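PDB 4O5P: DUF2235 domain-containing protein from Pseudomonas aeruginosa, which probably hydrolyses phospholipids as Tle1, a toxic effector delivered by the type VI secretion system. Local coordinates for residues A[518-523]-A[558-563]; A[546-549]-A[553-556]. All coordinates share one frame; numbering follows the deposited sequence.

Interaction 1 (A[518-523]-A[558-563]); sequences KRRSRE and RDLRVE
Helix 507-528 of the Tle1 C-terminal region is met along one flank by the irregular chain that leads toward helix 571-587, and the contact rests on Leu560 and Val562 packing against Arg520 and Ser521. Val562 comes closest to the backbone: its CG2 lies 3.7 Å from Arg520 O and 3.8 Å from Ser521 CA, the compact, apolar valine letting a methyl lie directly on the helix backbone while its own carbonyl stays available to a water. The longer Leu560 lays CD1 3.9 Å from Arg520 CB, its branched apolar end suiting the arginine's methylenes. Here the arginine serves as a hydrocarbon, running at about a right angle to both the leucine and the valine. CG of Arg520 stands anti to the backbone N (chi1 -165°), and bends at chi2 and chi3 turn the outward-running chain toward the next turn, where NH2 meets Glu523 OE1 in a weak, long pairing of 3.4 Å. The other oxygen of that carboxylate, OE2, takes a firmer bond of 3.1 Å from Arg519 NE through its anti lone pair, nearly in the guanidinium plane. Beside this loop-on-helix packing, one glutamate thus holds two arginines. No direct hydrogen bond joins the two segments; instead a water bridges them, accepting from Ser521 OG at 2.8 Å and donating to Val562 O at 3.2 Å. A small hydroxyl suits this buried position beside the loop. On the same helix, Trp513 and His517, one to two turns earlier, also touch Leu560, and Tyr524, just after the segment, touches Val562; His517 NE2 is hydrogen-bonded to Arg561 O.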
loop_
_atom_site.group_PDB
_atom_site.type_symbol
_atom_site.label_atom_id
_atom_site.label_comp_id
_atom_site.label_asym_id
_atom_site.label_seq_id
_atom_site.Cartn_x
_atom_site.Cartn_y
_atom_site.Cartn_z
ATOM N N LYS A 518 -11.768 14.765 17.428
ATOM C CA LYS A 518 -10.552 14.976 18.215
ATOM C C LYS A 518 -10.760 14.497 19.647
ATOM O O LYS A 518 -10.052 13.587 20.131
ATOM C CB LYS A 518 -10.171 16.462 18.187
ATOM C CG LYS A 518 -8.725 16.777 18.585
ATOM C CD LYS A 518 -8.389 18.279 18.452
ATOM C CE LYS A 518 -8.205 18.730 16.993
ATOM N NZ LYS A 518 -9.459 19.140 16.269
ATOM N N ARG A 519 -11.760 15.083 20.309
ATOM C CA ARG A 519 -12.080 14.689 21.685
ATOM C C ARG A 519 -12.369 13.181 21.821
ATOM O O ARG A 519 -11.781 12.501 22.676
ATOM C CB ARG A 519 -13.250 15.519 22.225
ATOM C CG ARG A 519 -13.673 15.155 23.629
ATOM C CD ARG A 519 -12.559 15.384 24.648
ATOM N NE ARG A 519 -12.875 14.732 25.917
ATOM C CZ ARG A 519 -12.202 14.894 27.055
ATOM N NH1 ARG A 519 -11.152 15.702 27.111
ATOM N NH2 ARG A 519 -12.593 14.244 28.147
ATOM N N ARG A 520 -13.250 12.665 20.967
ATOM C CA ARG A 520 -13.671 11.265 21.050
ATOM C C ARG A 520 -12.490 10.299 20.877
ATOM O O ARG A 520 -12.415 9.241 21.530
ATOM C CB ARG A 520 -14.750 10.993 20.005
ATOM C CG ARG A 520 -15.506 9.702 20.213
ATOM C CD ARG A 520 -16.148 9.676 21.586
ATOM N NE ARG A 520 -17.604 9.587 21.508
ATOM C CZ ARG A 520 -18.428 10.295 22.269
ATOM N NH1 ARG A 520 -19.743 10.157 22.142
ATOM N NH2 ARG A 520 -17.929 11.136 23.168
ATOM N N SER A 521 -11.563 10.685 20.005
ATOM C CA SER A 521 -10.387 9.881 19.701
ATOM C C SER A 521 -9.439 9.866 20.886
ATOM O O SER A 521 -8.957 8.806 21.281
ATOM C CB SER A 521 -9.668 10.423 18.465
ATOM O OG SER A 521 -8.492 9.673 18.197
ATOM N N ARG A 522 -9.170 11.038 21.457
ATOM C CA ARG A 522 -8.309 11.078 22.638
ATOM C C ARG A 522 -8.905 10.265 23.800
ATOM O O ARG A 522 -8.172 9.597 24.547
ATOM C CB ARG A 522 -8.031 12.524 23.058
ATOM C CG ARG A 522 -7.139 13.302 22.093
ATOM C CD ARG A 522 -7.192 14.802 22.380
ATOM N NE ARG A 522 -6.439 15.575 21.394
ATOM C CZ ARG A 522 -5.278 16.180 21.637
ATOM N NH1 ARG A 522 -4.731 16.121 22.847
ATOM N NH2 ARG A 522 -4.669 16.855 20.669
ATOM N N GLU A 523 -10.232 10.309 23.939
ATOM C CA GLU A 523 -10.918 9.489 24.938
ATOM C C GLU A 523 -10.642 8.016 24.683
ATOM O O GLU A 523 -10.279 7.271 25.601
ATOM C CB GLU A 523 -12.432 9.715 24.893
ATOM C CG GLU A 523 -12.933 10.977 25.596
ATOM C CD GLU A 523 -14.410 11.250 25.315
ATOM O OE1 GLU A 523 -15.137 10.307 24.923
ATOM O OE2 GLU A 523 -14.840 12.412 25.481
ATOM N N ARG A 558 -22.823 8.736 16.395
ATOM C CA ARG A 558 -22.400 7.384 16.040
ATOM C C ARG A 558 -21.872 7.311 14.602
ATOM O O ARG A 558 -21.388 6.267 14.169
ATOM C CB ARG A 558 -23.541 6.391 16.273
ATOM C CG ARG A 558 -24.795 6.714 15.481
ATOM C CD ARG A 558 -26.039 6.092 16.101
ATOM N NE ARG A 558 -26.878 5.447 15.089
ATOM C CZ ARG A 558 -27.775 6.078 14.333
ATOM N NH1 ARG A 558 -27.966 7.387 14.461
ATOM N NH2 ARG A 558 -28.487 5.394 13.445
ATOM N N ASP A 559 -21.952 8.421 13.868
ATOM C CA ASP A 559 -21.290 8.511 12.561
ATOM C C ASP A 559 -19.806 8.865 12.704
ATOM O O ASP A 559 -19.065 8.912 11.712
ATOM C CB ASP A 559 -21.991 9.520 11.647
ATOM C CG ASP A 559 -23.331 9.012 11.137
ATOM O OD1 ASP A 559 -23.933 8.137 11.804
ATOM O OD2 ASP A 559 -23.782 9.495 10.075
ATOM N N LEU A 560 -19.386 9.114 13.945
ATOM C CA LEU A 560 -17.974 9.334 14.258
ATOM C C LEU A 560 -17.214 8.024 14.140
ATOM O O LEU A 560 -17.543 7.049 14.816
ATOM C CB LEU A 560 -17.795 9.876 15.684
ATOM C CG LEU A 560 -17.681 11.382 15.929
ATOM C CD1 LEU A 560 -17.530 11.712 17.434
ATOM C CD2 LEU A 560 -16.530 11.945 15.123
ATOM N N ARG A 561 -16.196 8.008 13.288
ATOM C CA ARG A 561 -15.279 6.877 13.221
ATOM C C ARG A 561 -13.959 7.205 13.925
ATOM O O ARG A 561 -13.120 7.945 13.400
ATOM C CB ARG A 561 -15.036 6.446 11.766
ATOM N N VAL A 562 -13.793 6.645 15.119
ATOM C CA VAL A 562 -12.556 6.757 15.884
ATOM C C VAL A 562 -11.360 6.112 15.151
ATOM O O VAL A 562 -10.203 6.495 15.381
ATOM C CB VAL A 562 -12.752 6.139 17.301
ATOM C CG1 VAL A 562 -11.776 4.989 17.573
ATOM C CG2 VAL A 562 -12.697 7.218 18.394
ATOM N N GLU A 563 -11.649 5.157 14.263
ATOM C CA GLU A 563 -10.618 4.376 13.567
ATOM C C GLU A 563 -9.796 5.129 12.515
ATOM O O GLU A 563 -8.677 4.708 12.183
ATOM C CB GLU A 563 -11.238 3.155 12.897
ATOM C CG GLU A 563 -11.873 2.148 13.860
ATOM C CD GLU A 563 -13.387 2.295 13.956
ATOM O OE1 GLU A 563 -13.915 3.408 13.733
ATOM O OE2 GLU A 563 -14.052 1.286 14.260
HETATM O O HOH W 1 -8.583 6.847 18.131
#

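Interaction 2 (A[546-549]-A[553-556]); sequences RNVA and GEDQ
Val548 meets Gly553 and Glu554 through both its carbonyl and its side chain. Gly553 N donates to Val548 O over 3.1 Å, a weak bond because the N-H points well off the acceptor, with an angle of 133°. Beside it, CG1 of Val548 lies 3.8 Å from Glu554 N and equally far from Gly553 C, over the face of the peptide that joins the two residues. That methyl is anti to the backbone N (chi1 176°), a setting that places it beside its own carbonyl carbon and hence on the side where the returning chain passes. Glu554 adds a looser touch: its side chain starts away from the helix, but the bend at chi2 returns the carboxylate, bringing OE1 to 4.0 Å from CG1 of Val548. The contact belongs to the C-terminal end of helix 538-550, where the chain leaves the helix and turns back beside its last turn. Gly553 suits the turn because its positive phi of 97° would press a side chain against the preceding carbonyl oxygen. Beyond it the backbone curls tightly, Gln556 N bonding to Gly553 O at 2.9 Å. On the helix side, Val548 also touches Leu516 of helix 507-528, while the buried Asn547 packs on Ala512, Ala515 and Leu516 of that same helix.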
loop_
_atom_site.group_PDB
_atom_site.type_symbol
_atom_site.label_atom_id
_atom_site.label_comp_id
_atom_site.label_asym_id
_atom_site.label_seq_id
_atom_site.Cartn_x
_atom_site.Cartn_y
_atom_site.Cartn_z
ATOM N N ARG A 546 -22.211 22.744 21.481
ATOM C CA ARG A 546 -22.387 23.530 20.250
ATOM C C ARG A 546 -22.214 22.622 19.037
ATOM O O ARG A 546 -23.001 22.661 18.089
ATOM C CB ARG A 546 -21.337 24.642 20.145
ATOM C CG ARG A 546 -21.585 25.871 21.007
ATOM C CD ARG A 546 -20.743 27.049 20.523
ATOM N NE ARG A 546 -19.434 27.155 21.173
ATOM C CZ ARG A 546 -19.236 27.650 22.399
ATOM N NH1 ARG A 546 -20.260 28.057 23.144
ATOM N NH2 ARG A 546 -18.012 27.724 22.897
ATOM N N ASN A 547 -21.163 21.807 19.087
ATOM C CA ASN A 547 -20.789 20.928 17.979
ATOM C C ASN A 547 -21.789 19.806 17.751
ATOM O O ASN A 547 -22.185 19.525 16.613
ATOM C CB ASN A 547 -19.383 20.365 18.224
ATOM C CG ASN A 547 -18.317 21.427 18.112
ATOM O OD1 ASN A 547 -18.493 22.412 17.394
ATOM N ND2 ASN A 547 -17.212 21.246 18.824
ATOM N N VAL A 548 -22.198 19.173 18.845
ATOM C CA VAL A 548 -23.219 18.137 18.816
ATOM C C VAL A 548 -24.522 18.709 18.278
ATOM O O VAL A 548 -25.329 17.990 17.697
ATOM C CB VAL A 548 -23.426 17.534 20.219
ATOM C CG1 VAL A 548 -24.562 16.522 20.229
ATOM C CG2 VAL A 548 -22.144 16.887 20.693
ATOM N N ALA A 549 -24.718 20.013 18.456
ATOM C CA ALA A 549 -25.901 20.663 17.910
ATOM C C ALA A 549 -25.740 20.954 16.419
ATOM O O ALA A 549 -26.698 20.838 15.652
ATOM C CB ALA A 549 -26.221 21.942 18.689
ATOM N N GLY A 553 -27.809 16.479 16.507
ATOM C CA GLY A 553 -27.943 15.867 17.819
ATOM C C GLY A 553 -27.128 14.612 18.097
ATOM O O GLY A 553 -26.362 14.147 17.253
ATOM N N GLU A 554 -27.309 14.076 19.303
ATOM C CA GLU A 554 -26.574 12.913 19.795
ATOM C C GLU A 554 -26.669 11.724 18.849
ATOM O O GLU A 554 -25.703 10.978 18.687
ATOM C CB GLU A 554 -27.116 12.505 21.166
ATOM C CG GLU A 554 -26.157 11.661 21.990
ATOM C CD GLU A 554 -25.476 12.459 23.086
ATOM O OE1 GLU A 554 -25.354 13.700 22.944
ATOM O OE2 GLU A 554 -25.075 11.845 24.098
ATOM N N ASP A 555 -27.845 11.552 18.252
ATOM C CA ASP A 555 -28.084 10.567 17.200
ATOM C C ASP A 555 -26.912 10.489 16.225
ATOM O O ASP A 555 -26.429 9.409 15.899
ATOM C CB ASP A 555 -29.336 10.972 16.413
ATOM C CG ASP A 555 -30.329 9.840 16.257
ATOM O OD1 ASP A 555 -31.205 9.698 17.137
ATOM O OD2 ASP A 555 -30.246 9.105 15.246
ATOM N N GLN A 556 -26.456 11.653 15.776
ATOM C CA GLN A 556 -25.450 11.739 14.726
ATOM C C GLN A 556 -24.051 11.330 15.185
ATOM O O GLN A 556 -23.192 11.015 14.363
ATOM C CB GLN A 556 -25.430 13.157 14.142
ATOM C CG GLN A 556 -26.755 13.568 13.524
ATOM C CD GLN A 556 -27.287 12.517 12.572
ATOM O OE1 GLN A 556 -28.315 11.894 12.831
ATOM N NE2 GLN A 556 -26.582 12.302 11.468
#

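Overall arrangement
Both contacts fall in the Tle1-like C-terminal region, on the same side of the chain's centre, with their own centres about 13 Å apart. They involve two consecutive helices, 507-528 and 538-550, and the loop that runs on toward helix 571-587. In chain order, 518-523 comes first, followed by 546-549, 553-556 and 558-563, so the short-range interaction 2 lies within the span bridged by interaction 1. The Asp555-Arg558 salt bridge links the two portions of the loop. The centres of interactions 2 and 1 lie about 35 Å and 24 Å from that of the chain, so together they shape an outer part of this region by laying one connecting loop on two successive helices.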